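Local coordinates for protein (GYP1P) (Saccharomyces cerevisiae, PDB 1FKM) that stimulates GTP hydrolysis by Ypt/Rab GTPases such as Ypt1 and Ypt7, supplying catalytic arginine and glutamine fingers from its TBC domain, at residues A[65-77]-A[113-125]. Sequence-based numbering, arbitrary orientation.
Sequences RKEYRDSLKHTFS and LQRILYLWAIRHP
Leu119 lays its two methyls against Tyr68 and Ser71, with Leu72 at its CB, where helices 57-74 and 107-123 of the all-helical TBC (Rab-GAP) domain cross steeply, their local axes 77° apart and 10.5 Å distant at closest approach. Its CG is anti to the backbone N (chi1 -177°), which sends the branch out to the partner helix, where Leu119 CD2 comes within 3.5 Å of Tyr68 CD1 and Leu119 CD1 lies against Ser71 CB. Beside it, Leu72 spreads over the same helix: its CD1 faces Leu119 CB, and its CD2 meets Arg115 CD at 3.5 Å, the two side chains crossing at about a right angle. The Tyr68 hydroxyl lies against Arg115 CB and is hydrogen-bonded to Glu175 of helix 168-186, whose carboxylate also makes a salt bridge with the Arg115 guanidinium, so a third helix closes this side. At the poorly ordered C-terminal end of 65-77, the Phe76 ring, its position approximate, lies nearly parallel to Tyr118 but slid apart, barely overlapping. Thr75 OG1, buried with no polar partner, abuts Tyr118 CE2.

The polar side of the contact is held by Arg123, whose extended chain brings NH2 within 2.8 Å of Ser71 OG in a bent hydrogen bond (131° at the hydrogen); a longer salt bridge joins the same NH2 to Glu67 OE2. Replacing Ser71 by an alanine would probably leave Arg123 NH2 with just the Glu67 pairing across this contact, and Glu67 O without its second donor. Ser71 OG donates to that Glu67 O from above the carbonyl plane, on the face opposite Ser71 N.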
loop_
_atom_site.group_PDB
_atom_site.type_symbol
_atom_site.label_atom_id
_atom_site.label_comp_id
_atom_site.label_asym_id
_atom_site.label_seq_id
_atom_site.Cartn_x
_atom_site.Cartn_y
_atom_site.Cartn_z
ATOM N N ARG A 65 18.315 9.409 4.448
ATOM C CA ARG A 65 18.094 9.076 5.847
ATOM C C ARG A 65 18.489 10.243 6.740
ATOM O O ARG A 65 17.858 10.491 7.766
ATOM C CB ARG A 65 18.864 7.803 6.203
ATOM C CG ARG A 65 18.272 6.574 5.507
ATOM C CD ARG A 65 19.133 5.332 5.641
ATOM N NE ARG A 65 18.471 4.166 5.057
ATOM C CZ ARG A 65 19.053 2.985 4.883
ATOM N NH1 ARG A 65 20.317 2.813 5.246
ATOM N NH2 ARG A 65 18.371 1.972 4.357
ATOM N N LYS A 66 19.523 10.973 6.337
ATOM C CA LYS A 66 19.958 12.139 7.094
ATOM C C LYS A 66 18.914 13.249 6.944
ATOM O O LYS A 66 18.628 13.981 7.895
ATOM C CB LYS A 66 21.312 12.630 6.577
ATOM C CG LYS A 66 21.854 13.846 7.315
ATOM C CD LYS A 66 23.197 14.279 6.745
ATOM C CE LYS A 66 23.718 15.520 7.450
ATOM N NZ LYS A 66 22.797 16.678 7.271
ATOM N N GLU A 67 18.343 13.368 5.747
ATOM C CA GLU A 67 17.325 14.386 5.480
ATOM C C GLU A 67 16.080 14.136 6.330
ATOM O O GLU A 67 15.460 15.071 6.842
ATOM C CB GLU A 67 16.935 14.379 3.998
ATOM C CG GLU A 67 16.186 15.624 3.555
ATOM C CD GLU A 67 15.675 15.532 2.129
ATOM O OE1 GLU A 67 16.291 14.815 1.313
ATOM O OE2 GLU A 67 14.660 16.191 1.819
ATOM N N TYR A 68 15.702 12.868 6.462
ATOM C CA TYR A 68 14.542 12.505 7.274
ATOM C C TYR A 68 14.777 13.000 8.699
ATOM O O TYR A 68 13.934 13.683 9.283
ATOM C CB TYR A 68 14.366 10.988 7.291
ATOM C CG TYR A 68 13.316 10.512 8.266
ATOM C CD1 TYR A 68 11.961 10.703 8.003
ATOM C CD2 TYR A 68 13.676 9.894 9.467
ATOM C CE1 TYR A 68 10.986 10.297 8.906
ATOM C CE2 TYR A 68 12.700 9.479 10.386
ATOM C CZ TYR A 68 11.360 9.690 10.093
ATOM O OH TYR A 68 10.383 9.316 10.987
ATOM N N ARG A 69 15.936 12.647 9.244
ATOM C CA ARG A 69 16.321 13.030 10.601
ATOM C C ARG A 69 16.302 14.544 10.797
ATOM O O ARG A 69 15.710 15.047 11.755
ATOM C CB ARG A 69 17.722 12.496 10.918
ATOM C CG ARG A 69 17.812 10.982 11.111
ATOM C CD ARG A 69 19.248 10.568 11.405
ATOM N NE ARG A 69 19.367 9.187 11.867
ATOM C CZ ARG A 69 19.226 8.112 11.095
ATOM N NH1 ARG A 69 18.960 8.247 9.804
ATOM N NH2 ARG A 69 19.350 6.896 11.618
ATOM N N ASP A 70 16.950 15.267 9.887
ATOM C CA ASP A 70 17.002 16.723 9.971
ATOM C C ASP A 70 15.614 17.345 9.894
ATOM O O ASP A 70 15.294 18.268 10.648
ATOM C CB ASP A 70 17.875 17.307 8.857
ATOM C CG ASP A 70 19.319 16.855 8.945
ATOM O OD1 ASP A 70 19.782 16.540 10.064
ATOM O OD2 ASP A 70 19.996 16.830 7.894
ATOM N N SER A 71 14.792 16.840 8.981
ATOM C CA SER A 71 13.441 17.360 8.814
ATOM C C SER A 71 12.621 17.167 10.082
ATOM O O SER A 71 11.872 18.053 10.495
ATOM C CB SER A 71 12.746 16.662 7.646
ATOM O OG SER A 71 13.401 16.938 6.425
ATOM N N LEU A 72 12.762 16.002 10.700
ATOM C CA LEU A 72 12.023 15.701 11.916
ATOM C C LEU A 72 12.531 16.576 13.058
ATOM O O LEU A 72 11.750 17.080 13.866
ATOM C CB LEU A 72 12.181 14.220 12.265
ATOM C CG LEU A 72 10.987 13.529 12.927
ATOM C CD1 LEU A 72 9.742 13.703 12.068
ATOM C CD2 LEU A 72 11.304 12.055 13.119
ATOM N N LYS A 73 13.845 16.758 13.116
ATOM C CA LYS A 73 14.457 17.579 14.153
ATOM C C LYS A 73 13.976 19.021 14.008
ATOM O O LYS A 73 13.662 19.688 14.993
ATOM C CB LYS A 73 15.980 17.531 14.024
ATOM C CG LYS A 73 16.728 18.277 15.113
ATOM C CD LYS A 73 18.215 18.354 14.803
ATOM C CE LYS A 73 18.828 16.973 14.632
ATOM N NZ LYS A 73 20.273 17.055 14.275
ATOM N N HIS A 74 13.914 19.485 12.765
ATOM C CA HIS A 74 13.474 20.839 12.461
ATOM C C HIS A 74 11.994 21.037 12.777
ATOM O O HIS A 74 11.587 22.105 13.230
ATOM C CB HIS A 74 13.731 21.144 10.982
ATOM C CG HIS A 74 13.311 22.517 10.559
ATOM N ND1 HIS A 74 13.904 23.663 11.046
ATOM C CD2 HIS A 74 12.362 22.929 9.686
ATOM C CE1 HIS A 74 13.340 24.720 10.491
ATOM N NE2 HIS A 74 12.400 24.303 9.661
ATOM N N THR A 75 11.189 20.006 12.543
ATOM C CA THR A 75 9.754 20.092 12.791
ATOM C C THR A 75 9.361 19.890 14.257
ATOM O O THR A 75 8.173 19.865 14.585
ATOM C CB THR A 75 8.979 19.072 11.924
ATOM O OG1 THR A 75 7.572 19.257 12.108
ATOM C CG2 THR A 75 9.346 17.650 12.313
ATOM N N PHE A 76 10.350 19.744 15.134
ATOM C CA PHE A 76 10.077 19.559 16.558
ATOM C C PHE A 76 10.500 20.761 17.394
ATOM O O PHE A 76 11.648 21.204 17.328
ATOM C CB PHE A 76 10.775 18.305 17.097
ATOM C CG PHE A 76 10.080 17.020 16.740
ATOM C CD1 PHE A 76 8.697 16.913 16.837
ATOM C CD2 PHE A 76 10.810 15.909 16.334
ATOM C CE1 PHE A 76 8.051 15.719 16.534
ATOM C CE2 PHE A 76 10.173 14.709 16.029
ATOM C CZ PHE A 76 8.790 14.614 16.129
ATOM N N SER A 77 9.557 21.272 18.183
ATOM C CA SER A 77 9.780 22.422 19.055
ATOM C C SER A 77 10.725 23.456 18.451
ATOM O O SER A 77 11.630 23.955 19.123
ATOM C CB SER A 77 10.309 21.955 20.417
ATOM O OG SER A 77 11.471 21.154 20.278
ATOM N N LEU A 113 5.527 5.035 13.544
ATOM C CA LEU A 113 4.479 5.433 12.605
ATOM C C LEU A 113 4.011 6.861 12.877
ATOM O O LEU A 113 3.681 7.602 11.958
ATOM C CB LEU A 113 3.295 4.458 12.676
ATOM C CG LEU A 113 3.619 3.020 12.242
ATOM C CD1 LEU A 113 2.343 2.169 12.271
ATOM C CD2 LEU A 113 4.219 3.018 10.827
ATOM N N GLN A 114 3.996 7.247 14.147
ATOM C CA GLN A 114 3.582 8.597 14.526
ATOM C C GLN A 114 4.496 9.626 13.849
ATOM O O GLN A 114 4.023 10.601 13.253
ATOM C CB GLN A 114 3.657 8.740 16.054
ATOM C CG GLN A 114 3.454 10.147 16.622
ATOM C CD GLN A 114 2.008 10.612 16.595
ATOM O OE1 GLN A 114 1.086 9.835 16.853
ATOM N NE2 GLN A 114 1.804 11.893 16.303
ATOM N N ARG A 115 5.802 9.400 13.937
ATOM C CA ARG A 115 6.775 10.316 13.339
ATOM C C ARG A 115 6.683 10.346 11.815
ATOM O O ARG A 115 6.733 11.415 11.197
ATOM C CB ARG A 115 8.199 9.931 13.757
ATOM C CG ARG A 115 8.501 10.133 15.238
ATOM C CD ARG A 115 9.982 9.928 15.534
ATOM N NE ARG A 115 10.381 8.523 15.561
ATOM C CZ ARG A 115 10.354 7.755 16.649
ATOM N NH1 ARG A 115 9.941 8.255 17.809
ATOM N NH2 ARG A 115 10.753 6.488 16.586
ATOM N N ILE A 116 6.562 9.172 11.208
ATOM C CA ILE A 116 6.454 9.083 9.754
ATOM C C ILE A 116 5.243 9.849 9.233
ATOM O O ILE A 116 5.355 10.667 8.313
ATOM C CB ILE A 116 6.342 7.609 9.297
ATOM C CG1 ILE A 116 7.650 6.872 9.602
ATOM C CG2 ILE A 116 6.022 7.553 7.809
ATOM C CD1 ILE A 116 7.570 5.350 9.421
ATOM N N LEU A 117 4.082 9.590 9.821
ATOM C CA LEU A 117 2.863 10.247 9.378
ATOM C C LEU A 117 2.865 11.732 9.685
ATOM O O LEU A 117 2.350 12.532 8.904
ATOM C CB LEU A 117 1.642 9.591 10.021
ATOM C CG LEU A 117 1.433 8.130 9.610
ATOM C CD1 LEU A 117 0.234 7.555 10.357
ATOM C CD2 LEU A 117 1.215 8.042 8.110
ATOM N N TYR A 118 3.449 12.096 10.821
ATOM C CA TYR A 118 3.505 13.499 11.211
ATOM C C TYR A 118 4.325 14.286 10.194
ATOM O O TYR A 118 3.902 15.349 9.734
ATOM C CB TYR A 118 4.131 13.637 12.600
ATOM C CG TYR A 118 4.275 15.069 13.060
ATOM C CD1 TYR A 118 3.152 15.858 13.314
ATOM C CD2 TYR A 118 5.536 15.640 13.228
ATOM C CE1 TYR A 118 3.281 17.188 13.726
ATOM C CE2 TYR A 118 5.680 16.968 13.637
ATOM C CZ TYR A 118 4.549 17.735 13.883
ATOM O OH TYR A 118 4.691 19.054 14.265
ATOM N N LEU A 119 5.498 13.763 9.844
ATOM C CA LEU A 119 6.360 14.447 8.886
ATOM C C LEU A 119 5.685 14.597 7.530
ATOM O O LEU A 119 5.773 15.652 6.897
ATOM C CB LEU A 119 7.691 13.706 8.723
ATOM C CG LEU A 119 8.685 14.403 7.782
ATOM C CD1 LEU A 119 8.966 15.822 8.284
ATOM C CD2 LEU A 119 9.971 13.595 7.698
ATOM N N TRP A 120 5.008 13.546 7.070
ATOM C CA TRP A 120 4.324 13.629 5.783
ATOM C C TRP A 120 3.214 14.676 5.859
ATOM O O TRP A 120 3.031 15.478 4.933
ATOM C CB TRP A 120 3.715 12.279 5.392
ATOM C CG TRP A 120 3.080 12.314 4.023
ATOM C CD1 TRP A 120 3.682 12.027 2.832
ATOM C CD2 TRP A 120 1.743 12.724 3.708
ATOM N NE1 TRP A 120 2.802 12.235 1.794
ATOM C CE2 TRP A 120 1.606 12.665 2.304
ATOM C CE3 TRP A 120 0.647 13.142 4.477
ATOM C CZ2 TRP A 120 0.418 13.009 1.650
ATOM C CZ3 TRP A 120 -0.532 13.484 3.827
ATOM C CH2 TRP A 120 -0.637 13.416 2.428
ATOM N N ALA A 121 2.466 14.667 6.959
ATOM C CA ALA A 121 1.365 15.614 7.131
ATOM C C ALA A 121 1.857 17.063 7.143
ATOM O O ALA A 121 1.234 17.944 6.550
ATOM C CB ALA A 121 0.609 15.306 8.418
ATOM N N ILE A 122 2.978 17.304 7.810
ATOM C CA ILE A 122 3.542 18.653 7.883
ATOM C C ILE A 122 4.021 19.107 6.506
ATOM O O ILE A 122 3.966 20.294 6.174
ATOM C CB ILE A 122 4.719 18.702 8.882
ATOM C CG1 ILE A 122 4.193 18.472 10.299
ATOM C CG2 ILE A 122 5.452 20.034 8.785
ATOM C CD1 ILE A 122 3.115 19.445 10.721
ATOM N N ARG A 123 4.477 18.155 5.699
ATOM C CA ARG A 123 4.960 18.462 4.361
ATOM C C ARG A 123 3.864 18.571 3.305
ATOM O O ARG A 123 4.144 18.908 2.153
ATOM C CB ARG A 123 5.979 17.419 3.918
ATOM C CG ARG A 123 7.313 17.535 4.603
ATOM C CD ARG A 123 8.344 16.760 3.814
ATOM N NE ARG A 123 9.699 17.025 4.273
ATOM C CZ ARG A 123 10.778 16.849 3.522
ATOM N NH1 ARG A 123 10.646 16.414 2.276
ATOM N NH2 ARG A 123 11.982 17.105 4.014
ATOM N N HIS A 124 2.622 18.289 3.685
ATOM C CA HIS A 124 1.510 18.376 2.744
ATOM C C HIS A 124 0.328 19.143 3.324
ATOM O O HIS A 124 -0.723 18.565 3.612
ATOM C CB HIS A 124 1.056 16.975 2.309
ATOM C CG HIS A 124 2.098 16.215 1.552
ATOM N ND1 HIS A 124 3.231 15.707 2.151
ATOM C CD2 HIS A 124 2.214 15.936 0.232
ATOM C CE1 HIS A 124 4.002 15.154 1.234
ATOM N NE2 HIS A 124 3.409 15.279 0.061
ATOM N N PRO A 125 0.484 20.467 3.490
ATOM C CA PRO A 125 -0.553 21.352 4.031
ATOM C C PRO A 125 -1.910 21.229 3.336
ATOM O O PRO A 125 -2.952 21.368 3.974
ATOM C CB PRO A 125 0.056 22.739 3.852
ATOM C CG PRO A 125 1.510 22.483 4.014
ATOM C CD PRO A 125 1.718 21.223 3.210
#